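Local coordinates for xyloglucanase (Paenibacillus pabuli, PDB 2JEP), which hydrolyses the beta-1,4-glucan backbone of xyloglucan in plant cell walls, as a glycoside hydrolase of family 5, at residues A[57-62]-A[93-98]; A[102-107]-A[158-163]. One frame throughout, in Å; residues are numbered along the deposited sequence. Where two conformers were deposited one is given.

Contact 1 of 2, residues A[57-62]-A[93-98]; sequences NGTPNE and LNNIGS
One backbone bond joins G58 to N94: N94 N donates to G58 O over 2.9 Å with an N-H...O angle of 158°, where T59 and N94 bring the two chains closest. G58 has a positive phi of 88°, and a CB on it would run into N94 ND2 and be jammed against the carbonyl of N57. G58 O is also packed by carbon, L93 CB lying 3.2 Å from it and N94 CB close by. The N94 side chain, its CG anti to the carbonyl carbon (chi1 -65°), places N94 ND2 3.6 Å from G58 CA and 2.7 Å from the oxygen of a water that accepts from it. That same water donates to N57 O and is hydrogen-bonded to T59 OG1. P60 and N95 meet tip to tip, P60 CD 3.7 Å from N95 ND2, while the T59 side chain crosses that of N95 at about a right angle, T59 CG2 nearest N95 OD1. A second water, 2.8 Å from N95 ND2, links this amide to P60 O. N94 and N95 each have a second conformer, so their side-chain contacts hold for the one described. W108 of helix 106-120 touches both P60 and N95. The hairpin of strands 55-56 and 59-60 thus meets the loop after barrel strand 85-88 through a single direct bond, supplemented in this conformer by two water bridges, and apolar packing is slight.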
loop_
_atom_site.group_PDB
_atom_site.type_symbol
_atom_site.label_atom_id
_atom_site.label_comp_id
_atom_site.label_asym_id
_atom_site.label_seq_id
_atom_site.Cartn_x
_atom_site.Cartn_y
_atom_site.Cartn_z
ATOM N N ASN A 57 13.806 -15.198 -8.123
ATOM C CA ASN A 57 14.630 -15.066 -9.329
ATOM C C ASN A 57 13.881 -14.490 -10.541
ATOM O O ASN A 57 13.977 -14.954 -11.700
ATOM C CB ASN A 57 15.461 -16.326 -9.624
ATOM C CG ASN A 57 14.632 -17.565 -9.851
ATOM O OD1 ASN A 57 14.928 -18.639 -9.287
ATOM N ND2 ASN A 57 13.604 -17.451 -10.681
ATOM N N GLY A 58 13.152 -13.426 -10.231
ATOM C CA GLY A 58 12.519 -12.626 -11.236
ATOM C C GLY A 58 11.134 -12.992 -11.728
ATOM O O GLY A 58 10.554 -12.215 -12.482
ATOM N N THR A 59 10.570 -14.129 -11.331
ATOM C CA THR A 59 9.247 -14.522 -11.823
ATOM C C THR A 59 8.201 -14.466 -10.719
ATOM O O THR A 59 8.337 -15.148 -9.702
ATOM C CB THR A 59 9.214 -15.920 -12.471
ATOM O OG1 THR A 59 10.071 -15.922 -13.629
ATOM C CG2 THR A 59 7.799 -16.269 -12.911
ATOM N N PRO A 60 7.177 -13.621 -10.898
ATOM C CA PRO A 60 6.140 -13.564 -9.863
ATOM C C PRO A 60 5.409 -14.900 -9.732
ATOM O O PRO A 60 5.228 -15.619 -10.708
ATOM C CB PRO A 60 5.178 -12.500 -10.378
ATOM C CG PRO A 60 5.916 -11.736 -11.390
ATOM C CD PRO A 60 6.911 -12.666 -11.982
ATOM N N ASN A 61 4.984 -15.219 -8.525
ATOM C CA ASN A 61 4.261 -16.458 -8.259
ATOM C C ASN A 61 3.661 -16.294 -6.883
ATOM O O ASN A 61 4.384 -16.080 -5.910
ATOM C CB ASN A 61 5.239 -17.635 -8.352
ATOM C CG ASN A 61 4.616 -18.974 -8.024
ATOM O OD1 ASN A 61 3.762 -19.077 -7.143
ATOM N ND2 ASN A 61 5.045 -20.011 -8.724
ATOM N N GLU A 62 2.333 -16.327 -6.825
ATOM C CA GLU A 62 1.649 -15.977 -5.598
ATOM C C GLU A 62 1.860 -16.952 -4.447
ATOM O O GLU A 62 1.512 -16.623 -3.308
ATOM C CB GLU A 62 0.151 -15.765 -5.829
ATOM C CG GLU A 62 -0.649 -17.018 -6.020
ATOM C CD GLU A 62 -1.985 -16.757 -6.607
ATOM O OE1 GLU A 62 -2.066 -16.598 -7.861
ATOM O OE2 GLU A 62 -2.956 -16.677 -5.827
ATOM N N LEU A 93 7.743 -7.881 -13.184
ATOM C CA LEU A 93 9.102 -8.415 -13.291
ATOM C C LEU A 93 9.276 -9.157 -14.640
ATOM O O LEU A 93 8.976 -8.581 -15.695
ATOM C CB LEU A 93 9.456 -9.246 -12.054
ATOM C CG LEU A 93 9.395 -8.512 -10.711
ATOM C CD1 LEU A 93 9.486 -9.490 -9.540
ATOM C CD2 LEU A 93 10.484 -7.486 -10.629
ATOM N N ASN A 94 9.718 -10.419 -14.622
ATOM C CA ASN A 94 10.046 -11.039 -15.895
ATOM C C ASN A 94 8.782 -11.497 -16.669
ATOM O O ASN A 94 8.913 -11.994 -17.795
ATOM C CB ASN A 94 11.128 -12.140 -15.729
ATOM C CG ASN A 94 12.522 -11.603 -15.257
ATOM O OD1 ASN A 94 12.854 -10.412 -15.385
ATOM N ND2 ASN A 94 13.351 -12.514 -14.744
ATOM N N ASN A 95 7.590 -11.281 -16.117
ATOM C CA ASN A 95 6.369 -11.427 -16.894
ATOM C C ASN A 95 6.114 -10.263 -17.847
ATOM O O ASN A 95 5.124 -10.286 -18.567
ATOM C CB ASN A 95 5.151 -11.663 -16.001
ATOM C CG ASN A 95 5.181 -13.013 -15.341
ATOM O OD1 ASN A 95 6.043 -13.848 -15.638
ATOM N ND2 ASN A 95 4.194 -13.264 -14.484
ATOM N N ILE A 96 7.004 -9.268 -17.852
ATOM C CA ILE A 96 6.990 -8.205 -18.850
ATOM C C ILE A 96 7.960 -8.636 -19.938
ATOM O O ILE A 96 9.122 -8.910 -19.653
ATOM C CB ILE A 96 7.435 -6.857 -18.280
ATOM C CG1 ILE A 96 6.602 -6.486 -17.050
ATOM C CG2 ILE A 96 7.333 -5.803 -19.361
ATOM C CD1 ILE A 96 7.250 -5.407 -16.217
ATOM N N GLY A 97 7.480 -8.646 -21.168
ATOM C CA GLY A 97 8.312 -9.044 -22.310
ATOM C C GLY A 97 9.285 -7.967 -22.760
ATOM O O GLY A 97 9.469 -6.925 -22.121
ATOM N N SER A 98 9.898 -8.218 -23.901
ATOM C CA SER A 98 11.005 -7.378 -24.350
ATOM C C SER A 98 10.491 -6.082 -24.954
ATOM O O SER A 98 9.325 -5.964 -25.358
ATOM C CB SER A 98 11.836 -8.145 -25.379
ATOM O OG SER A 98 11.019 -8.398 -26.484
HETATM O O HOH W 1 12.421 -14.974 -14.154
HETATM O O HOH W 2 3.419 -15.426 -12.939
#

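Contact 2 of 2, residues A[102-107]-A[158-163]; sequences YTINAA and KKVWQQ
Q163 NE2 is held by two backbone carbonyls, Y102 O across the contact and K159 O one helical turn back. The bond from Q163 NE2 to Y102 O, 2.8 Å long and nearly straight (168°), lies in the amide plane of Q163 but approaches from above the carbonyl plane of Y102. The second, from Q163 NE2 to K159 O, measures 3.0 Å. K159 O also takes the helical bond from Q163 N, and the two donors reach it from opposite faces of its plane. At the other end of the amide, Q163 OE1 accepts from I104 N, also at 2.8 Å and at 174°. With CD anti to CA (chi2 171°), the Q163 chain extends beyond CG and carries the amide across to the loop. Three bonds therefore fix the rotation of the amide and tell its oxygen from its nitrogen. T103 is spanned between Y102 and I104, T103 CA lying 3.4 Å from Q163 OE1. I104 slides past Q163 in the opposite direction, and I104 CD1 rests 4.0 Å from V160 CG1 and close to Q163 CB. Separately, Y102 crosses K159 at about a right angle, K159 CG lying at the edge of the tyrosine ring, 4.1 Å from Y102 CD2. An alanine in place of Q163 would probably leave Y102 O and I104 N without these partners and let the 102-104 backbone shift away from the helix. Y102 also touches K156, and I104 reaches I164 farther along helix 150-167. In this TIM barrel the contact ties the lead-in to helix 106-120 to the neighbouring helix 150-167, with one side-chain amide pairing with loop backbone much as another peptide group would.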
loop_
_atom_site.group_PDB
_atom_site.type_symbol
_atom_site.label_atom_id
_atom_site.label_comp_id
_atom_site.label_asym_id
_atom_site.label_seq_id
_atom_site.Cartn_x
_atom_site.Cartn_y
_atom_site.Cartn_z
ATOM N N TYR A 102 6.865 -4.516 -24.619
ATOM C CA TYR A 102 6.835 -4.838 -23.181
ATOM C C TYR A 102 5.542 -5.552 -22.803
ATOM O O TYR A 102 4.909 -5.226 -21.802
ATOM C CB TYR A 102 7.043 -3.578 -22.350
ATOM C CG TYR A 102 8.393 -2.926 -22.520
ATOM C CD1 TYR A 102 9.543 -3.523 -22.030
ATOM C CD2 TYR A 102 8.514 -1.689 -23.127
ATOM C CE1 TYR A 102 10.784 -2.913 -22.128
ATOM C CE2 TYR A 102 9.755 -1.075 -23.244
ATOM C CZ TYR A 102 10.875 -1.680 -22.722
ATOM O OH TYR A 102 12.100 -1.053 -22.808
ATOM N N THR A 103 5.156 -6.529 -23.609
ATOM C CA THR A 103 3.886 -7.214 -23.426
ATOM C C THR A 103 3.898 -8.037 -22.146
ATOM O O THR A 103 4.794 -8.822 -21.917
ATOM C CB THR A 103 3.594 -8.144 -24.614
ATOM O OG1 THR A 103 3.601 -7.355 -25.809
ATOM C CG2 THR A 103 2.245 -8.882 -24.453
ATOM N N ILE A 104 2.882 -7.831 -21.318
ATOM C CA ILE A 104 2.714 -8.602 -20.090
ATOM C C ILE A 104 2.079 -9.951 -20.406
ATOM O O ILE A 104 1.076 -10.023 -21.111
ATOM C CB ILE A 104 1.821 -7.849 -19.074
ATOM C CG1 ILE A 104 2.402 -6.471 -18.747
ATOM C CG2 ILE A 104 1.646 -8.672 -17.780
ATOM C CD1 ILE A 104 1.440 -5.605 -17.982
ATOM N N ASN A 105 2.662 -10.992 -19.816
ATOM C CA ASN A 105 2.118 -12.360 -19.963
ATOM C C ASN A 105 0.617 -12.333 -19.724
ATOM O O ASN A 105 0.123 -11.880 -18.695
ATOM C CB ASN A 105 2.716 -13.367 -18.972
ATOM C CG ASN A 105 4.062 -13.915 -19.395
ATOM O OD1 ASN A 105 4.655 -14.717 -18.673
ATOM N ND2 ASN A 105 4.554 -13.498 -20.550
ATOM N N ALA A 106 -0.142 -12.823 -20.685
ATOM C CA ALA A 106 -1.600 -12.757 -20.653
ATOM C C ALA A 106 -2.179 -13.551 -19.478
ATOM O O ALA A 106 -3.121 -13.122 -18.840
ATOM C CB ALA A 106 -2.201 -13.246 -21.992
ATOM N N ALA A 107 -1.592 -14.715 -19.181
ATOM C CA ALA A 107 -2.065 -15.537 -18.074
ATOM C C ALA A 107 -1.905 -14.817 -16.747
ATOM O O ALA A 107 -2.715 -15.002 -15.844
ATOM C CB ALA A 107 -1.330 -16.890 -18.062
ATOM N N LYS A 158 5.339 3.159 -18.912
ATOM C CA LYS A 158 4.194 3.574 -19.688
ATOM C C LYS A 158 3.479 2.378 -20.317
ATOM O O LYS A 158 2.260 2.243 -20.222
ATOM C CB LYS A 158 4.620 4.589 -20.761
ATOM C CG LYS A 158 3.482 5.027 -21.717
ATOM C CD LYS A 158 4.064 5.890 -22.830
ATOM C CE LYS A 158 3.126 6.190 -23.958
ATOM N NZ LYS A 158 3.909 6.934 -24.991
ATOM N N LYS A 159 4.230 1.530 -21.020
ATOM C CA LYS A 159 3.608 0.410 -21.723
ATOM C C LYS A 159 2.960 -0.584 -20.757
ATOM O O LYS A 159 1.892 -1.134 -21.060
ATOM C CB LYS A 159 4.647 -0.290 -22.615
ATOM C CG LYS A 159 5.104 0.530 -23.813
ATOM C CD LYS A 159 3.969 0.726 -24.831
ATOM C CE LYS A 159 4.452 1.198 -26.201
ATOM N NZ LYS A 159 3.268 1.210 -27.136
ATOM N N VAL A 160 3.600 -0.811 -19.600
ATOM C CA VAL A 160 3.047 -1.701 -18.590
ATOM C C VAL A 160 1.743 -1.117 -18.054
ATOM O O VAL A 160 0.728 -1.814 -18.023
ATOM C CB VAL A 160 4.095 -1.976 -17.503
ATOM C CG1 VAL A 160 3.471 -2.634 -16.266
ATOM C CG2 VAL A 160 5.201 -2.836 -18.098
ATOM N N TRP A 161 1.725 0.168 -17.659
ATOM C CA TRP A 161 0.461 0.724 -17.165
ATOM C C TRP A 161 -0.607 0.816 -18.235
ATOM O O TRP A 161 -1.787 0.683 -17.932
ATOM C CB TRP A 161 0.646 2.070 -16.446
ATOM C CG TRP A 161 0.820 1.870 -14.983
ATOM C CD1 TRP A 161 1.924 2.149 -14.213
ATOM C CD2 TRP A 161 -0.159 1.326 -14.088
ATOM N NE1 TRP A 161 1.675 1.812 -12.920
ATOM C CE2 TRP A 161 0.410 1.300 -12.808
ATOM C CE3 TRP A 161 -1.477 0.891 -14.243
ATOM C CZ2 TRP A 161 -0.284 0.820 -11.700
ATOM C CZ3 TRP A 161 -2.147 0.415 -13.141
ATOM C CH2 TRP A 161 -1.542 0.371 -11.896
ATOM N N GLN A 162 -0.204 1.014 -19.493
ATOM C CA GLN A 162 -1.211 1.018 -20.566
ATOM C C GLN A 162 -1.970 -0.301 -20.547
ATOM O O GLN A 162 -3.205 -0.338 -20.670
ATOM C CB GLN A 162 -0.553 1.173 -21.935
ATOM C CG GLN A 162 -0.153 2.541 -22.367
ATOM C CD GLN A 162 0.421 2.544 -23.779
ATOM O OE1 GLN A 162 0.620 1.494 -24.372
ATOM N NE2 GLN A 162 0.694 3.728 -24.313
ATOM N N GLN A 163 -1.222 -1.389 -20.455
ATOM C CA GLN A 163 -1.820 -2.730 -20.480
ATOM C C GLN A 163 -2.644 -3.046 -19.248
ATOM O O GLN A 163 -3.724 -3.616 -19.351
ATOM C CB GLN A 163 -0.721 -3.771 -20.657
ATOM C CG GLN A 163 -0.029 -3.706 -21.993
ATOM C CD GLN A 163 1.171 -4.588 -22.009
ATOM O OE1 GLN A 163 1.048 -5.813 -22.141
ATOM N NE2 GLN A 163 2.343 -3.997 -21.835
#

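Overall arrangement
Contacts 1 and 2 lie on the same side of the chain's centre, about 12 Å apart between centres, and both are only partly buried. They share the connection from strand 85-88 to helix 106-120: 93-98 faces the hairpin in contact 1, and 102-107 faces helix 150-167 in contact 2. The two pieces of this loop are themselves joined, probably by backbone hydrogen bonds between N95 and N105 and between G97 and T103, while I96 packs on Y102. Their chemistry differs with place. Contact 1, between a small hairpin and a loop, adds two water bridges to one direct backbone bond, whereas contact 2, against a regular helix, combines direct amide bonds with aliphatic packing.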